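Local coordinates for protein tryptophan--tRNA ligase (Aeropyrum pernix, PDB 3A04) that joins L-tryptophan to its cognate tRNA at the expense of ATP, as a class I aminoacyl-tRNA synthetase of a hyperthermophilic archaeon, at residues Glu69-Phe77 against Thr90-Gly101; Val129-Ala138 against Leu356-Val367. One frame throughout, in Å; residues are numbered along the deposited sequence.

Contact 1 of 2, residues Glu69-Phe77 against Thr90-Gly101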
loop_
_atom_site.group_PDB
_atom_site.type_symbol
_atom_site.label_atom_id
_atom_site.label_comp_id
_atom_site.label_asym_id
_atom_site.label_seq_id
_atom_site.Cartn_x
_atom_site.Cartn_y
_atom_site.Cartn_z
ATOM N N GLU A 69 1.512 -2.101 -32.779
ATOM C CA GLU A 69 1.116 -2.373 -31.367
ATOM C C GLU A 69 0.343 -1.103 -30.807
ATOM O O GLU A 69 0.692 0.022 -31.225
ATOM C CB GLU A 69 2.371 -2.726 -30.489
ATOM C CG GLU A 69 2.880 -4.257 -30.501
ATOM C CD GLU A 69 4.173 -4.576 -29.662
ATOM O OE1 GLU A 69 4.241 -5.099 -28.527
ATOM O OE2 GLU A 69 5.213 -4.390 -30.229
ATOM N N ARG A 70 -0.676 -1.268 -29.954
ATOM C CA ARG A 70 -1.304 -0.047 -29.344
ATOM C C ARG A 70 -0.332 0.410 -28.226
ATOM O O ARG A 70 0.147 -0.451 -27.458
ATOM C CB ARG A 70 -2.719 -0.275 -28.811
ATOM C CG ARG A 70 -3.469 1.082 -28.433
ATOM C CD ARG A 70 -3.941 1.933 -29.613
ATOM N NE ARG A 70 -4.648 3.181 -29.231
ATOM C CZ ARG A 70 -5.745 3.258 -28.458
ATOM N NH1 ARG A 70 -6.284 2.157 -27.884
ATOM N NH2 ARG A 70 -6.269 4.450 -28.191
ATOM N N VAL A 71 0.045 1.705 -28.220
ATOM C CA VAL A 71 1.022 2.294 -27.234
ATOM C C VAL A 71 0.271 3.288 -26.329
ATOM O O VAL A 71 -0.833 3.679 -26.688
ATOM C CB VAL A 71 2.254 2.951 -27.852
ATOM C CG1 VAL A 71 3.154 1.897 -28.466
ATOM C CG2 VAL A 71 1.927 4.079 -28.960
ATOM N N ALA A 72 0.845 3.654 -25.184
ATOM C CA ALA A 72 0.113 4.442 -24.185
ATOM C C ALA A 72 0.959 5.583 -23.643
ATOM O O ALA A 72 2.180 5.563 -23.715
ATOM C CB ALA A 72 -0.404 3.547 -22.996
ATOM N N VAL A 73 0.277 6.596 -23.131
ATOM C CA VAL A 73 0.933 7.634 -22.378
ATOM C C VAL A 73 0.180 7.726 -21.073
ATOM O O VAL A 73 -1.069 7.532 -21.042
ATOM C CB VAL A 73 0.941 9.032 -23.170
ATOM C CG1 VAL A 73 -0.481 9.475 -23.579
ATOM C CG2 VAL A 73 1.602 10.109 -22.281
ATOM N N LEU A 74 0.906 8.028 -19.989
ATOM C CA LEU A 74 0.331 8.065 -18.678
ATOM C C LEU A 74 0.838 9.316 -17.984
ATOM O O LEU A 74 2.046 9.637 -18.099
ATOM C CB LEU A 74 0.794 6.777 -17.882
ATOM C CG LEU A 74 0.226 7.015 -16.463
ATOM C CD1 LEU A 74 -0.900 6.199 -15.943
ATOM C CD2 LEU A 74 1.307 7.373 -15.358
ATOM N N THR A 75 -0.021 10.043 -17.251
ATOM C CA THR A 75 0.536 11.011 -16.325
ATOM C C THR A 75 -0.391 11.089 -15.117
ATOM O O THR A 75 -1.526 10.565 -15.149
ATOM C CB THR A 75 0.617 12.456 -17.020
ATOM O OG1 THR A 75 1.285 13.353 -16.134
ATOM C CG2 THR A 75 -0.823 12.975 -17.249
ATOM N N GLY A 76 0.048 11.746 -14.049
ATOM C CA GLY A 76 -0.792 11.941 -12.900
ATOM C C GLY A 76 -0.955 13.408 -12.538
ATOM O O GLY A 76 -0.043 14.213 -12.810
ATOM N N PHE A 77 -2.059 13.725 -11.845
ATOM C CA PHE A 77 -2.360 15.093 -11.337
ATOM C C PHE A 77 -2.762 14.987 -9.870
ATOM O O PHE A 77 -3.555 14.096 -9.440
ATOM C CB PHE A 77 -3.523 15.766 -12.096
ATOM C CG PHE A 77 -3.199 16.103 -13.532
ATOM C CD1 PHE A 77 -3.389 15.174 -14.521
ATOM C CD2 PHE A 77 -2.598 17.305 -13.850
ATOM C CE1 PHE A 77 -2.972 15.405 -15.854
ATOM C CE2 PHE A 77 -2.261 17.610 -15.261
ATOM C CZ PHE A 77 -2.427 16.651 -16.198
ATOM N N THR A 90 1.044 19.958 -19.904
ATOM C CA THR A 90 1.037 18.498 -19.875
ATOM C C THR A 90 -0.128 17.940 -20.694
ATOM O O THR A 90 0.090 17.032 -21.497
ATOM C CB THR A 90 0.929 18.001 -18.474
ATOM O OG1 THR A 90 2.129 18.335 -17.820
ATOM C CG2 THR A 90 0.746 16.442 -18.417
ATOM N N VAL A 91 -1.354 18.485 -20.509
ATOM C CA VAL A 91 -2.534 17.948 -21.222
ATOM C C VAL A 91 -2.402 18.139 -22.709
ATOM O O VAL A 91 -2.865 17.319 -23.507
ATOM C CB VAL A 91 -3.864 18.631 -20.707
ATOM C CG1 VAL A 91 -5.080 18.147 -21.436
ATOM C CG2 VAL A 91 -4.018 18.259 -19.234
ATOM N N ASP A 92 -1.828 19.280 -23.108
ATOM C CA ASP A 92 -1.624 19.497 -24.539
ATOM C C ASP A 92 -0.755 18.377 -25.134
ATOM O O ASP A 92 -1.007 17.948 -26.237
ATOM C CB ASP A 92 -0.902 20.842 -24.740
ATOM C CG ASP A 92 -1.920 22.053 -24.700
ATOM O OD1 ASP A 92 -3.205 21.891 -24.858
ATOM O OD2 ASP A 92 -1.417 23.139 -24.411
ATOM N N GLN A 93 0.285 17.951 -24.414
ATOM C CA GLN A 93 1.116 16.785 -24.895
ATOM C C GLN A 93 0.266 15.488 -24.899
ATOM O O GLN A 93 0.357 14.721 -25.792
ATOM C CB GLN A 93 2.305 16.587 -23.935
ATOM C CG GLN A 93 3.231 17.784 -23.984
ATOM C CD GLN A 93 4.379 17.661 -23.067
ATOM O OE1 GLN A 93 5.188 16.749 -23.197
ATOM N NE2 GLN A 93 4.445 18.549 -22.063
ATOM N N LEU A 94 -0.582 15.251 -23.897
ATOM C CA LEU A 94 -1.536 14.124 -24.035
ATOM C C LEU A 94 -2.453 14.171 -25.210
ATOM O O LEU A 94 -2.693 13.124 -25.849
ATOM C CB LEU A 94 -2.404 13.908 -22.768
ATOM C CG LEU A 94 -1.697 14.013 -21.416
ATOM C CD1 LEU A 94 -2.757 13.919 -20.248
ATOM C CD2 LEU A 94 -0.655 12.865 -21.315
ATOM N N ILE A 95 -2.998 15.367 -25.517
ATOM C CA ILE A 95 -3.960 15.452 -26.638
ATOM C C ILE A 95 -3.244 15.186 -27.931
ATOM O O ILE A 95 -3.723 14.476 -28.790
ATOM C CB ILE A 95 -4.623 16.896 -26.696
ATOM C CG1 ILE A 95 -5.537 17.017 -25.449
ATOM C CG2 ILE A 95 -5.423 17.106 -27.991
ATOM C CD1 ILE A 95 -6.130 18.446 -25.180
ATOM N N TYR A 96 -2.080 15.750 -28.095
ATOM C CA TYR A 96 -1.331 15.425 -29.320
ATOM C C TYR A 96 -1.166 13.876 -29.466
ATOM O O TYR A 96 -1.447 13.270 -30.507
ATOM C CB TYR A 96 0.066 16.133 -29.237
ATOM C CG TYR A 96 1.046 15.600 -30.269
ATOM C CD1 TYR A 96 1.016 16.065 -31.606
ATOM C CD2 TYR A 96 2.043 14.634 -29.899
ATOM C CE1 TYR A 96 1.945 15.568 -32.575
ATOM C CE2 TYR A 96 2.922 14.108 -30.879
ATOM C CZ TYR A 96 2.878 14.604 -32.215
ATOM O OH TYR A 96 3.755 14.083 -33.203
ATOM N N LEU A 97 -0.649 13.244 -28.411
ATOM C CA LEU A 97 -0.434 11.806 -28.505
ATOM C C LEU A 97 -1.765 11.114 -28.722
ATOM O O LEU A 97 -1.811 10.208 -29.495
ATOM C CB LEU A 97 0.310 11.283 -27.229
ATOM C CG LEU A 97 1.715 11.953 -27.082
ATOM C CD1 LEU A 97 2.285 11.704 -25.685
ATOM C CD2 LEU A 97 2.739 11.324 -28.101
ATOM N N GLN A 98 -2.845 11.536 -28.062
ATOM C CA GLN A 98 -4.113 10.849 -28.256
ATOM C C GLN A 98 -4.574 10.941 -29.728
ATOM O O GLN A 98 -5.048 9.937 -30.293
ATOM C CB GLN A 98 -5.192 11.443 -27.373
ATOM C CG GLN A 98 -6.542 10.721 -27.432
ATOM C CD GLN A 98 -7.410 11.156 -26.289
ATOM O OE1 GLN A 98 -7.912 12.265 -26.283
ATOM N NE2 GLN A 98 -7.586 10.290 -25.283
ATOM N N LYS A 99 -4.510 12.136 -30.320
ATOM C CA LYS A 99 -4.889 12.232 -31.748
ATOM C C LYS A 99 -3.980 11.371 -32.631
ATOM O O LYS A 99 -4.341 11.113 -33.747
ATOM C CB LYS A 99 -4.749 13.684 -32.255
ATOM C CG LYS A 99 -5.723 14.637 -31.568
ATOM C CD LYS A 99 -5.392 16.082 -31.959
ATOM C CE LYS A 99 -6.575 17.020 -31.584
ATOM N NZ LYS A 99 -6.059 18.477 -31.644
ATOM N N ASN A 100 -2.755 11.084 -32.197
ATOM C CA ASN A 100 -1.864 10.186 -33.015
ATOM C C ASN A 100 -1.949 8.708 -32.577
ATOM O O ASN A 100 -1.108 7.902 -32.894
ATOM C CB ASN A 100 -0.445 10.725 -32.991
ATOM C CG ASN A 100 -0.314 11.964 -33.820
ATOM O OD1 ASN A 100 -0.174 11.865 -35.047
ATOM N ND2 ASN A 100 -0.417 13.140 -33.191
ATOM N N GLY A 101 -3.036 8.337 -31.933
ATOM C CA GLY A 101 -3.275 6.935 -31.688
ATOM C C GLY A 101 -2.897 6.419 -30.287
ATOM O O GLY A 101 -3.210 5.245 -29.978
HETATM O O HOH W 1 -5.898 7.325 -29.342
HETATM O O HOH W 2 -1.157 3.228 -30.187
#
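Val73, projecting from strand 72-77 toward helix 85-99, meets two leucines one helical turn apart: its CG2 lies 3.7 Å from CD2 of Leu94 and 3.8 Å from CD1 of Leu97. CG2 stands trans to the backbone N (chi1 of Val73 is 55°, which places CG1 between N and the carbonyl carbon), and this turns both methyls against the leucines. A beta-branched valine suits an extended strand, and the longer leucines of the helix reach across to it. Two residues on, Thr75 reaches tip to tip toward Thr90, and its CG2 touches Leu94 CD1 at 3.7 Å, nearly at right angles. Phe77 closes this row of alternate strand residues: CZ, the far end of its ring, comes to 3.8 Å from CG2 of Val91 and also rests against the Thr90 methyl.

The other end is polar. Arg70 NE donates a 2.6 Å hydrogen bond to Gly101 O, almost in the guanidinium plane and nearly in line with the carbonyl (C=O...N 161°). One water links Arg70 NH2 to Gln98 O; another joins Val71 N to the same Gly101 carbonyl. Gly101, with positive phi, is the C-prime residue of a Schellman motif that ends the helix, a backbone shape that suits glycine, since a CB there would collide with the carbonyl O of the residue before. Asp145 holds Arg70 from farther out by a salt bridge.

Strand and helix open a beta-alpha-beta unit of the Rossmann-type catalytic domain and run nearly antiparallel. Strands 103-108 and 210-215 flank 72-77 in the sheet, and helix 121-139 packs on Phe77 and Val91.

Contact 2 of 2, residues Val129-Ala138 against Leu356-Val367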
loop_
_atom_site.group_PDB
_atom_site.type_symbol
_atom_site.label_atom_id
_atom_site.label_comp_id
_atom_site.label_asym_id
_atom_site.label_seq_id
_atom_site.Cartn_x
_atom_site.Cartn_y
_atom_site.Cartn_z
ATOM N N VAL A 129 -12.639 16.011 -10.158
ATOM C CA VAL A 129 -13.575 15.909 -11.288
ATOM C C VAL A 129 -13.853 17.307 -11.957
ATOM O O VAL A 129 -13.818 17.463 -13.185
ATOM C CB VAL A 129 -14.916 15.310 -10.782
ATOM C CG1 VAL A 129 -16.037 15.381 -11.839
ATOM C CG2 VAL A 129 -14.731 13.762 -10.401
ATOM N N GLU A 130 -14.114 18.297 -11.136
ATOM C CA GLU A 130 -14.641 19.609 -11.632
ATOM C C GLU A 130 -13.557 20.595 -11.973
ATOM O O GLU A 130 -13.788 21.508 -12.758
ATOM C CB GLU A 130 -15.466 20.234 -10.496
ATOM C CG GLU A 130 -16.843 19.563 -10.472
ATOM C CD GLU A 130 -17.811 20.105 -9.423
ATOM O OE1 GLU A 130 -17.539 21.119 -8.719
ATOM O OE2 GLU A 130 -18.859 19.458 -9.303
ATOM N N GLU A 131 -12.382 20.464 -11.337
ATOM C CA GLU A 131 -11.250 21.287 -11.666
ATOM C C GLU A 131 -10.257 20.569 -12.619
ATOM O O GLU A 131 -9.747 21.187 -13.538
ATOM C CB GLU A 131 -10.561 21.684 -10.405
ATOM C CG GLU A 131 -9.613 22.857 -10.430
ATOM C CD GLU A 131 -10.205 24.168 -11.078
ATOM O OE1 GLU A 131 -11.441 24.518 -10.969
ATOM O OE2 GLU A 131 -9.347 24.839 -11.690
ATOM N N TYR A 132 -9.973 19.293 -12.434
ATOM C CA TYR A 132 -8.978 18.689 -13.263
ATOM C C TYR A 132 -9.640 17.993 -14.444
ATOM O O TYR A 132 -9.371 18.364 -15.595
ATOM C CB TYR A 132 -8.047 17.758 -12.432
ATOM C CG TYR A 132 -7.094 18.643 -11.634
ATOM C CD1 TYR A 132 -7.513 19.320 -10.475
ATOM C CD2 TYR A 132 -5.873 18.935 -12.130
ATOM C CE1 TYR A 132 -6.650 20.182 -9.785
ATOM C CE2 TYR A 132 -5.012 19.776 -11.438
ATOM C CZ TYR A 132 -5.416 20.407 -10.315
ATOM O OH TYR A 132 -4.510 21.186 -9.683
ATOM N N ILE A 133 -10.450 16.940 -14.187
ATOM C CA ILE A 133 -10.969 16.198 -15.338
ATOM C C ILE A 133 -11.783 17.137 -16.278
ATOM O O ILE A 133 -11.660 17.048 -17.508
ATOM C CB ILE A 133 -11.781 14.955 -14.916
ATOM C CG1 ILE A 133 -10.810 13.954 -14.213
ATOM C CG2 ILE A 133 -12.457 14.286 -16.134
ATOM C CD1 ILE A 133 -11.523 12.846 -13.365
ATOM N N ALA A 134 -12.638 17.971 -15.688
ATOM C CA ALA A 134 -13.492 18.809 -16.534
ATOM C C ALA A 134 -12.640 19.766 -17.362
ATOM O O ALA A 134 -12.904 19.909 -18.526
ATOM C CB ALA A 134 -14.551 19.545 -15.712
ATOM N N ASN A 135 -11.584 20.358 -16.796
ATOM C CA ASN A 135 -10.705 21.216 -17.642
ATOM C C ASN A 135 -9.962 20.445 -18.715
ATOM O O ASN A 135 -9.761 20.906 -19.823
ATOM C CB ASN A 135 -9.732 21.995 -16.781
ATOM C CG ASN A 135 -10.355 23.285 -16.275
ATOM O OD1 ASN A 135 -10.739 24.114 -17.070
ATOM N ND2 ASN A 135 -10.476 23.433 -14.983
ATOM N N MET A 136 -9.555 19.220 -18.408
ATOM C CA MET A 136 -8.911 18.404 -19.430
ATOM C C MET A 136 -9.835 18.078 -20.620
ATOM O O MET A 136 -9.450 18.133 -21.773
ATOM C CB MET A 136 -8.474 17.092 -18.782
ATOM C CG MET A 136 -7.213 17.360 -17.955
ATOM S SD MET A 136 -6.666 15.701 -17.329
ATOM C CE MET A 136 -6.691 16.052 -15.612
ATOM N N ILE A 137 -11.076 17.754 -20.323
ATOM C CA ILE A 137 -12.058 17.475 -21.379
ATOM C C ILE A 137 -12.306 18.760 -22.253
ATOM O O ILE A 137 -12.391 18.681 -23.475
ATOM C CB ILE A 137 -13.424 17.091 -20.725
ATOM C CG1 ILE A 137 -13.353 15.765 -19.949
ATOM C CG2 ILE A 137 -14.536 16.916 -21.786
ATOM C CD1 ILE A 137 -12.606 14.687 -20.625
ATOM N N ALA A 138 -12.432 19.893 -21.575
ATOM C CA ALA A 138 -12.725 21.178 -22.253
ATOM C C ALA A 138 -11.523 21.580 -23.131
ATOM O O ALA A 138 -11.690 22.295 -24.166
ATOM C CB ALA A 138 -13.016 22.230 -21.219
ATOM N N LEU A 356 -16.872 24.472 -20.398
ATOM C CA LEU A 356 -16.544 23.947 -19.101
ATOM C C LEU A 356 -17.751 23.443 -18.321
ATOM O O LEU A 356 -17.665 22.405 -17.678
ATOM C CB LEU A 356 -15.778 24.975 -18.264
ATOM C CG LEU A 356 -15.007 24.440 -17.039
ATOM C CD1 LEU A 356 -14.275 23.091 -17.370
ATOM C CD2 LEU A 356 -14.018 25.494 -16.520
ATOM N N GLU A 357 -18.894 24.149 -18.373
ATOM C CA GLU A 357 -20.059 23.663 -17.619
ATOM C C GLU A 357 -20.533 22.335 -18.148
ATOM O O GLU A 357 -20.795 21.424 -17.361
ATOM C CB GLU A 357 -21.186 24.702 -17.533
ATOM C CG GLU A 357 -21.869 24.704 -16.186
ATOM C CD GLU A 357 -20.911 24.862 -14.979
ATOM O OE1 GLU A 357 -19.988 25.740 -15.014
ATOM O OE2 GLU A 357 -21.120 24.097 -13.984
ATOM N N LYS A 358 -20.553 22.156 -19.466
ATOM C CA LYS A 358 -20.895 20.849 -20.023
ATOM C C LYS A 358 -19.844 19.772 -19.732
ATOM O O LYS A 358 -20.171 18.648 -19.430
ATOM C CB LYS A 358 -21.146 20.915 -21.529
ATOM C CG LYS A 358 -20.078 21.633 -22.404
ATOM C CD LYS A 358 -20.671 22.350 -23.715
ATOM C CE LYS A 358 -20.924 23.832 -23.438
ATOM N NZ LYS A 358 -20.849 24.153 -21.885
ATOM N N ALA A 359 -18.563 20.111 -19.866
ATOM C CA ALA A 359 -17.506 19.174 -19.433
ATOM C C ALA A 359 -17.692 18.707 -17.980
ATOM O O ALA A 359 -17.402 17.565 -17.717
ATOM C CB ALA A 359 -16.093 19.812 -19.607
ATOM N N LYS A 360 -18.069 19.564 -17.035
ATOM C CA LYS A 360 -18.204 19.133 -15.625
ATOM C C LYS A 360 -19.257 18.016 -15.448
ATOM O O LYS A 360 -19.022 16.995 -14.797
ATOM C CB LYS A 360 -18.588 20.286 -14.701
ATOM C CG LYS A 360 -17.560 21.356 -14.493
ATOM C CD LYS A 360 -18.019 22.372 -13.470
ATOM C CE LYS A 360 -17.036 23.502 -13.374
ATOM N NZ LYS A 360 -17.392 24.501 -12.286
ATOM N N THR A 361 -20.398 18.202 -16.088
ATOM C CA THR A 361 -21.457 17.168 -16.182
ATOM C C THR A 361 -20.956 15.829 -16.740
ATOM O O THR A 361 -21.146 14.735 -16.132
ATOM C CB THR A 361 -22.567 17.776 -17.046
ATOM O OG1 THR A 361 -23.043 18.926 -16.323
ATOM C CG2 THR A 361 -23.740 16.751 -17.367
ATOM N N ILE A 362 -20.270 15.915 -17.877
ATOM C CA ILE A 362 -19.689 14.746 -18.496
ATOM C C ILE A 362 -18.665 14.114 -17.521
ATOM O O ILE A 362 -18.603 12.877 -17.425
ATOM C CB ILE A 362 -18.958 15.167 -19.772
ATOM C CG1 ILE A 362 -19.972 15.467 -20.887
ATOM C CG2 ILE A 362 -17.999 14.097 -20.252
ATOM C CD1 ILE A 362 -19.275 16.154 -22.135
ATOM N N ALA A 363 -17.911 14.954 -16.799
ATOM C CA ALA A 363 -16.801 14.452 -15.990
ATOM C C ALA A 363 -17.287 13.483 -14.896
ATOM O O ALA A 363 -16.693 12.414 -14.714
ATOM C CB ALA A 363 -15.990 15.604 -15.389
ATOM N N TRP A 364 -18.362 13.846 -14.181
ATOM C CA TRP A 364 -18.875 12.974 -13.118
ATOM C C TRP A 364 -19.283 11.602 -13.626
ATOM O O TRP A 364 -19.351 10.684 -12.844
ATOM C CB TRP A 364 -20.024 13.584 -12.304
ATOM C CG TRP A 364 -19.589 14.652 -11.353
ATOM C CD1 TRP A 364 -19.717 15.985 -11.553
ATOM C CD2 TRP A 364 -18.954 14.493 -10.058
ATOM N NE1 TRP A 364 -19.223 16.677 -10.477
ATOM C CE2 TRP A 364 -18.771 15.786 -9.535
ATOM C CE3 TRP A 364 -18.565 13.376 -9.274
ATOM C CZ2 TRP A 364 -18.165 16.030 -8.295
ATOM C CZ3 TRP A 364 -17.940 13.626 -8.014
ATOM C CH2 TRP A 364 -17.757 14.933 -7.551
ATOM N N LYS A 365 -19.493 11.456 -14.938
ATOM C CA LYS A 365 -19.785 10.154 -15.531
ATOM C C LYS A 365 -18.568 9.388 -16.054
ATOM O O LYS A 365 -18.679 8.242 -16.451
ATOM C CB LYS A 365 -20.784 10.358 -16.663
ATOM C CG LYS A 365 -22.006 11.158 -16.255
ATOM C CD LYS A 365 -23.117 11.004 -17.333
ATOM C CE LYS A 365 -24.177 12.126 -17.252
ATOM N NZ LYS A 365 -24.530 12.715 -18.598
ATOM N N LEU A 366 -17.389 9.993 -16.060
ATOM C CA LEU A 366 -16.195 9.316 -16.583
ATOM C C LEU A 366 -15.395 8.553 -15.502
ATOM O O LEU A 366 -14.379 7.871 -15.805
ATOM C CB LEU A 366 -15.263 10.317 -17.262
ATOM C CG LEU A 366 -15.927 11.267 -18.260
ATOM C CD1 LEU A 366 -14.816 12.174 -18.816
ATOM C CD2 LEU A 366 -16.610 10.472 -19.368
ATOM N N VAL A 367 -15.836 8.665 -14.260
ATOM C CA VAL A 367 -15.125 8.031 -13.150
ATOM C C VAL A 367 -16.074 7.461 -12.118
ATOM O O VAL A 367 -17.214 7.880 -12.045
ATOM C CB VAL A 367 -14.180 8.995 -12.453
ATOM C CG1 VAL A 367 -13.008 9.327 -13.380
ATOM C CG2 VAL A 367 -14.907 10.251 -11.996
#
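A helix-helix crossing joins helix 121-139 of the catalytic domain to the long C-terminal helix 334-364; the axes of 129-138 and 356-364 pass 8.1 Å apart at 113°. Alanines make such closeness possible. Ala134 is a knob in a hole formed by Leu356, Ala359, Lys360 and Ala363, its CB 3.7 Å from Lys360 CG, and the Ala359 methyl comes to 3.4 Å from Ala134 O.

At one end Trp364 lies against Val129 and Glu130. Val129 CG1, trans to its own backbone N (chi1 170°), sits over the indole face as a CH-pi contact, 3.5 Å from the centroid of the five-membered ring and only 6° off its normal. At the ring edge, Trp364 NE1 donates a 3.0 Å hydrogen bond to OE2 of Glu130, which accepts on its anti lone pair; the carboxylate stands almost perpendicular to the indole. Beyond Trp364 in the chain, Val367 CG1 meets Ile133 CD1 tip to tip at 3.8 Å, and Leu366 meets Ile137 likewise. At the other end the Leu356 methyls lie beside Asn135 OD1, which is hydrogen-bonded to His352, while Asn135 ND2 binds Glu131 O.

A leucine in place of Trp364 would probably leave the Glu130 carboxylate without its N-H donor and Val129 CG1 without the flat face it rests on. Tryptophan suits this partly exposed margin because one ring offers both an apolar face and a polar edge. With the carboxylate at that edge and the methyl over the face, the indole is probably hindered from turning about its side-chain bonds, while the methyls of Ala134, Ala359 and Ala363 allow the helices to approach closely.

Contact 1 lies in the buried interior of the catalytic domain and joins neighbours in sequence, whereas contact 2, only partly buried, brings together helices more than two hundred residues apart. The two pair different elements, yet helix 121-139 connects them: Met136 CG packs 3.6 Å from Val91 CG2, and Tyr132 lies on Phe77. One side of that helix therefore faces contact 1, while its alanine-bearing side receives the C-terminal helix. The chemistry follows the place. In 69-77 against 90-101, aliphatic side chains and a phenylalanine fill the core and an arginine tethers a helix end; in 129-138 against 356-367, alanines permit a close crossing and an indole-carboxylate bond marks its margin.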